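Local coordinates for L protein (CAS virus, PDB 5MV0) that probably carries a cap-snatching endonuclease domain that cuts short capped primers from host mRNA for viral transcription, at residues Asp33-Ile42 and Ile168-Ile179. Numbering follows the deposited sequence.
Sequences DPYKLAMSAI and ILSYSDKSSQWI
Tyr35 and Trp178 both set CG anti to their own carbonyl carbon (chi1 -72° and -68°), which sends the tyrosine ring off the first turn of helix 34-57 toward the 168-179 segment and lays the indole back against that turn. Tyr35 CB stands over the five-membered ring of Trp178, 3.6 Å from its centroid, as a CH-pi contact, and the phenol presents its edge to the same indole face in an offset edge-to-face pair, with Tyr35 CD1 3.4 Å from Trp178 NE1. Farther along the phenol, Ser175 CB covers one face, 4.0 Å from the ring centroid, while Ile168 CG2 meets the edge in plane at CD2. The hydroxyl at the end, Tyr35 OH, is 2.5 Å from a water that also lies 2.7 Å from Ile168 O and accepts from Ser172 N. Ser175 OG donates to Leu169 O at 2.6 Å, on a lone pair in the carbonyl plane, tying the 3-10 turn to the end of helix 155-170. Leu169 enters helix 34-57 as a knob among Tyr35, Ala38, Met39 and Ile42; Leu169 CD1 meets Ile42 CD1 tip to tip at 3.6 Å. Met39, bent at chi2 and chi3, folds its methyl CE onto Ile179 CB (3.8 Å). Helix 181-192 adds Leu187 against Ile42 and Ile179. Trp178 also receives a cation-pi contact from Lys26 of the second subunit, so the indole belongs to the interface as well. Within the arenavirus cap-snatching domain, the start of helix 34-57, N-capped by Asp33 through Lys36 N, is thus joined to the chain leaving helix 155-170 mainly by apolar and aromatic contacts: packing at both ring edges and over one face restricts rotation of the phenol, and the water holds its hydroxyl in place.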
loop_
_atom_site.group_PDB
_atom_site.type_symbol
_atom_site.label_atom_id
_atom_site.label_comp_id
_atom_site.label_asym_id
_atom_site.label_seq_id
_atom_site.Cartn_x
_atom_site.Cartn_y
_atom_site.Cartn_z
ATOM N N ASP B 33 -5.638 -10.687 15.890
ATOM C CA ASP B 33 -5.005 -11.094 17.140
ATOM C C ASP B 33 -4.012 -10.032 17.614
ATOM O O ASP B 33 -3.076 -9.699 16.880
ATOM C CB ASP B 33 -4.324 -12.443 16.946
ATOM C CG ASP B 33 -3.703 -12.981 18.227
ATOM O OD1 ASP B 33 -4.165 -14.029 18.712
ATOM O OD2 ASP B 33 -2.735 -12.382 18.738
ATOM N N PRO B 34 -4.195 -9.462 18.808
ATOM C CA PRO B 34 -3.295 -8.387 19.257
ATOM C C PRO B 34 -1.828 -8.766 19.297
ATOM O O PRO B 34 -0.983 -7.964 18.878
ATOM C CB PRO B 34 -3.825 -8.059 20.666
ATOM C CG PRO B 34 -5.260 -8.463 20.623
ATOM C CD PRO B 34 -5.310 -9.683 19.745
ATOM N N TYR B 35 -1.487 -9.957 19.805
ATOM C CA TYR B 35 -0.072 -10.297 19.922
ATOM C C TYR B 35 0.532 -10.577 18.562
ATOM O O TYR B 35 1.673 -10.184 18.293
ATOM C CB TYR B 35 0.129 -11.504 20.839
ATOM C CG TYR B 35 -0.112 -11.202 22.300
ATOM C CD1 TYR B 35 -0.127 -12.223 23.244
ATOM C CD2 TYR B 35 -0.321 -9.895 22.736
ATOM C CE1 TYR B 35 -0.349 -11.954 24.578
ATOM C CE2 TYR B 35 -0.541 -9.613 24.073
ATOM C CZ TYR B 35 -0.554 -10.650 24.990
ATOM O OH TYR B 35 -0.773 -10.385 26.318
ATOM N N LYS B 36 -0.210 -11.277 17.706
ATOM C CA LYS B 36 0.266 -11.526 16.357
ATOM C C LYS B 36 0.422 -10.219 15.595
ATOM O O LYS B 36 1.382 -10.038 14.836
ATOM C CB LYS B 36 -0.709 -12.458 15.647
ATOM C CG LYS B 36 -0.127 -13.193 14.481
ATOM C CD LYS B 36 -1.034 -14.357 14.109
ATOM C CE LYS B 36 -0.500 -15.105 12.910
ATOM N NZ LYS B 36 -1.362 -16.280 12.646
ATOM N N LEU B 37 -0.527 -9.301 15.775
ATOM C CA LEU B 37 -0.427 -7.999 15.125
ATOM C C LEU B 37 0.768 -7.217 15.646
ATOM O O LEU B 37 1.489 -6.567 14.870
ATOM C CB LEU B 37 -1.714 -7.209 15.350
ATOM C CG LEU B 37 -1.765 -5.845 14.653
ATOM C CD1 LEU B 37 -1.870 -6.021 13.144
ATOM C CD2 LEU B 37 -2.919 -5.029 15.177
ATOM N N ALA B 38 0.992 -7.253 16.963
ATOM C CA ALA B 38 2.133 -6.535 17.523
ATOM C C ALA B 38 3.440 -7.052 16.944
ATOM O O ALA B 38 4.338 -6.263 16.622
ATOM C CB ALA B 38 2.152 -6.640 19.057
ATOM N N MET B 39 3.569 -8.379 16.789
ATOM C CA MET B 39 4.826 -8.904 16.258
ATOM C C MET B 39 4.986 -8.560 14.782
ATOM O O MET B 39 6.105 -8.293 14.317
ATOM C CB MET B 39 4.915 -10.421 16.488
ATOM C CG MET B 39 4.992 -10.850 17.983
ATOM S SD MET B 39 5.976 -9.783 19.087
ATOM C CE MET B 39 7.636 -10.038 18.448
ATOM N N SER B 40 3.888 -8.530 14.029
ATOM C CA SER B 40 3.976 -8.109 12.633
ATOM C C SER B 40 4.414 -6.649 12.526
ATOM O O SER B 40 5.213 -6.294 11.652
ATOM C CB SER B 40 2.628 -8.340 11.936
ATOM O OG SER B 40 2.604 -7.696 10.669
ATOM N N ALA B 41 3.919 -5.794 13.419
ATOM C CA ALA B 41 4.334 -4.395 13.427
ATOM C C ALA B 41 5.821 -4.255 13.715
ATOM O O ALA B 41 6.515 -3.464 13.065
ATOM C CB ALA B 41 3.516 -3.631 14.466
ATOM N N ILE B 42 6.329 -5.025 14.683
ATOM C CA ILE B 42 7.755 -4.999 15.003
ATOM C C ILE B 42 8.582 -5.493 13.824
ATOM O O ILE B 42 9.614 -4.897 13.478
ATOM C CB ILE B 42 8.013 -5.817 16.282
ATOM C CG1 ILE B 42 7.383 -5.096 17.474
ATOM C CG2 ILE B 42 9.526 -6.096 16.478
ATOM C CD1 ILE B 42 7.177 -5.993 18.709
ATOM N N ILE B 168 0.441 -2.973 23.508
ATOM C CA ILE B 168 -0.210 -4.283 23.456
ATOM C C ILE B 168 0.576 -5.309 24.264
ATOM O O ILE B 168 0.025 -5.999 25.131
ATOM C CB ILE B 168 -0.376 -4.732 21.996
ATOM C CG1 ILE B 168 -1.503 -3.939 21.330
ATOM C CG2 ILE B 168 -0.628 -6.233 21.908
ATOM C CD1 ILE B 168 -1.495 -4.036 19.820
ATOM N N LEU B 169 1.877 -5.429 23.987
ATOM C CA LEU B 169 2.700 -6.451 24.634
ATOM C C LEU B 169 2.876 -6.207 26.131
ATOM O O LEU B 169 3.164 -7.156 26.869
ATOM C CB LEU B 169 4.070 -6.516 23.957
ATOM C CG LEU B 169 4.105 -6.926 22.469
ATOM C CD1 LEU B 169 5.461 -6.618 21.840
ATOM C CD2 LEU B 169 3.764 -8.406 22.279
ATOM N N SER B 170 2.709 -4.967 26.597
ATOM C CA SER B 170 2.923 -4.636 28.004
ATOM C C SER B 170 1.708 -4.894 28.885
ATOM O O SER B 170 1.827 -4.803 30.110
ATOM C CB SER B 170 3.323 -3.167 28.144
ATOM O OG SER B 170 4.608 -2.982 27.589
ATOM N N TYR B 171 0.551 -5.202 28.303
ATOM C CA TYR B 171 -0.652 -5.366 29.111
ATOM C C TYR B 171 -0.577 -6.607 29.994
ATOM O O TYR B 171 -1.019 -6.580 31.146
ATOM C CB TYR B 171 -1.876 -5.437 28.209
ATOM C CG TYR B 171 -3.172 -5.616 28.961
ATOM C CD1 TYR B 171 -3.851 -6.830 28.928
ATOM C CD2 TYR B 171 -3.726 -4.569 29.694
ATOM C CE1 TYR B 171 -5.053 -6.999 29.609
ATOM C CE2 TYR B 171 -4.928 -4.730 30.381
ATOM C CZ TYR B 171 -5.586 -5.948 30.332
ATOM O OH TYR B 171 -6.775 -6.122 31.011
ATOM N N SER B 172 -0.039 -7.705 29.471
ATOM C CA SER B 172 0.053 -8.964 30.197
ATOM C C SER B 172 1.360 -9.643 29.820
ATOM O O SER B 172 1.718 -9.677 28.637
ATOM C CB SER B 172 -1.129 -9.884 29.867
ATOM O OG SER B 172 -0.837 -11.230 30.214
ATOM N N ASP B 173 2.074 -10.185 30.819
ATOM C CA ASP B 173 3.350 -10.830 30.516
ATOM C C ASP B 173 3.181 -12.165 29.800
ATOM O O ASP B 173 4.184 -12.823 29.523
ATOM C CB ASP B 173 4.204 -11.000 31.785
ATOM C CG ASP B 173 3.654 -12.049 32.770
ATOM O OD1 ASP B 173 2.889 -12.968 32.384
ATOM O OD2 ASP B 173 4.051 -11.972 33.962
ATOM N N LYS B 174 1.941 -12.506 29.455
ATOM C CA LYS B 174 1.660 -13.666 28.615
ATOM C C LYS B 174 2.296 -13.414 27.206
ATOM O O LYS B 174 2.577 -14.334 26.497
ATOM C CB LYS B 174 0.167 -14.042 28.518
ATOM C CG LYS B 174 -0.231 -15.302 29.311
ATOM C CD LYS B 174 -0.942 -16.440 28.495
ATOM C CE LYS B 174 -0.304 -17.849 28.644
ATOM N NZ LYS B 174 -0.534 -19.028 27.762
ATOM N N SER B 175 2.516 -12.150 26.845
ATOM C CA SER B 175 3.204 -11.803 25.609
ATOM C C SER B 175 4.640 -12.305 25.584
ATOM O O SER B 175 5.235 -12.360 24.500
ATOM C CB SER B 175 3.164 -10.290 25.423
ATOM O OG SER B 175 3.878 -9.660 26.461
ATOM N N SER B 176 5.193 -12.717 26.739
ATOM C CA SER B 176 6.540 -13.289 26.781
ATOM C C SER B 176 6.688 -14.517 25.890
ATOM O O SER B 176 7.811 -14.847 25.492
ATOM C CB SER B 176 6.935 -13.682 28.219
ATOM O OG SER B 176 6.846 -12.586 29.107
ATOM N N GLN B 177 5.599 -15.221 25.600
ATOM C CA GLN B 177 5.673 -16.351 24.679
ATOM C C GLN B 177 5.841 -15.912 23.233
ATOM O O GLN B 177 6.158 -16.746 22.379
ATOM C CB GLN B 177 4.413 -17.201 24.802
ATOM C CG GLN B 177 4.252 -17.826 26.175
ATOM C CD GLN B 177 2.886 -18.427 26.362
ATOM O OE1 GLN B 177 2.175 -18.093 27.305
ATOM N NE2 GLN B 177 2.514 -19.319 25.467
ATOM N N TRP B 178 5.628 -14.634 22.949
ATOM C CA TRP B 178 5.732 -14.083 21.606
ATOM C C TRP B 178 7.003 -13.283 21.369
ATOM O O TRP B 178 7.423 -13.156 20.215
ATOM C CB TRP B 178 4.535 -13.167 21.320
ATOM C CG TRP B 178 3.234 -13.890 21.219
ATOM C CD1 TRP B 178 2.458 -14.336 22.250
ATOM C CD2 TRP B 178 2.543 -14.237 20.015
ATOM N NE1 TRP B 178 1.327 -14.946 21.756
ATOM C CE2 TRP B 178 1.357 -14.896 20.388
ATOM C CE3 TRP B 178 2.816 -14.057 18.659
ATOM C CZ2 TRP B 178 0.445 -15.370 19.457
ATOM C CZ3 TRP B 178 1.904 -14.520 17.732
ATOM C CH2 TRP B 178 0.733 -15.171 18.136
ATOM N N ILE B 179 7.621 -12.734 22.412
ATOM C CA ILE B 179 8.771 -11.851 22.242
ATOM C C ILE B 179 9.762 -12.108 23.371
ATOM O O ILE B 179 9.370 -12.311 24.525
ATOM C CB ILE B 179 8.315 -10.373 22.177
ATOM C CG1 ILE B 179 9.491 -9.448 21.808
ATOM C CG2 ILE B 179 7.608 -9.947 23.486
ATOM C CD1 ILE B 179 9.057 -7.994 21.521
HETATM O O HOH W 1 0.249 -8.169 26.788
#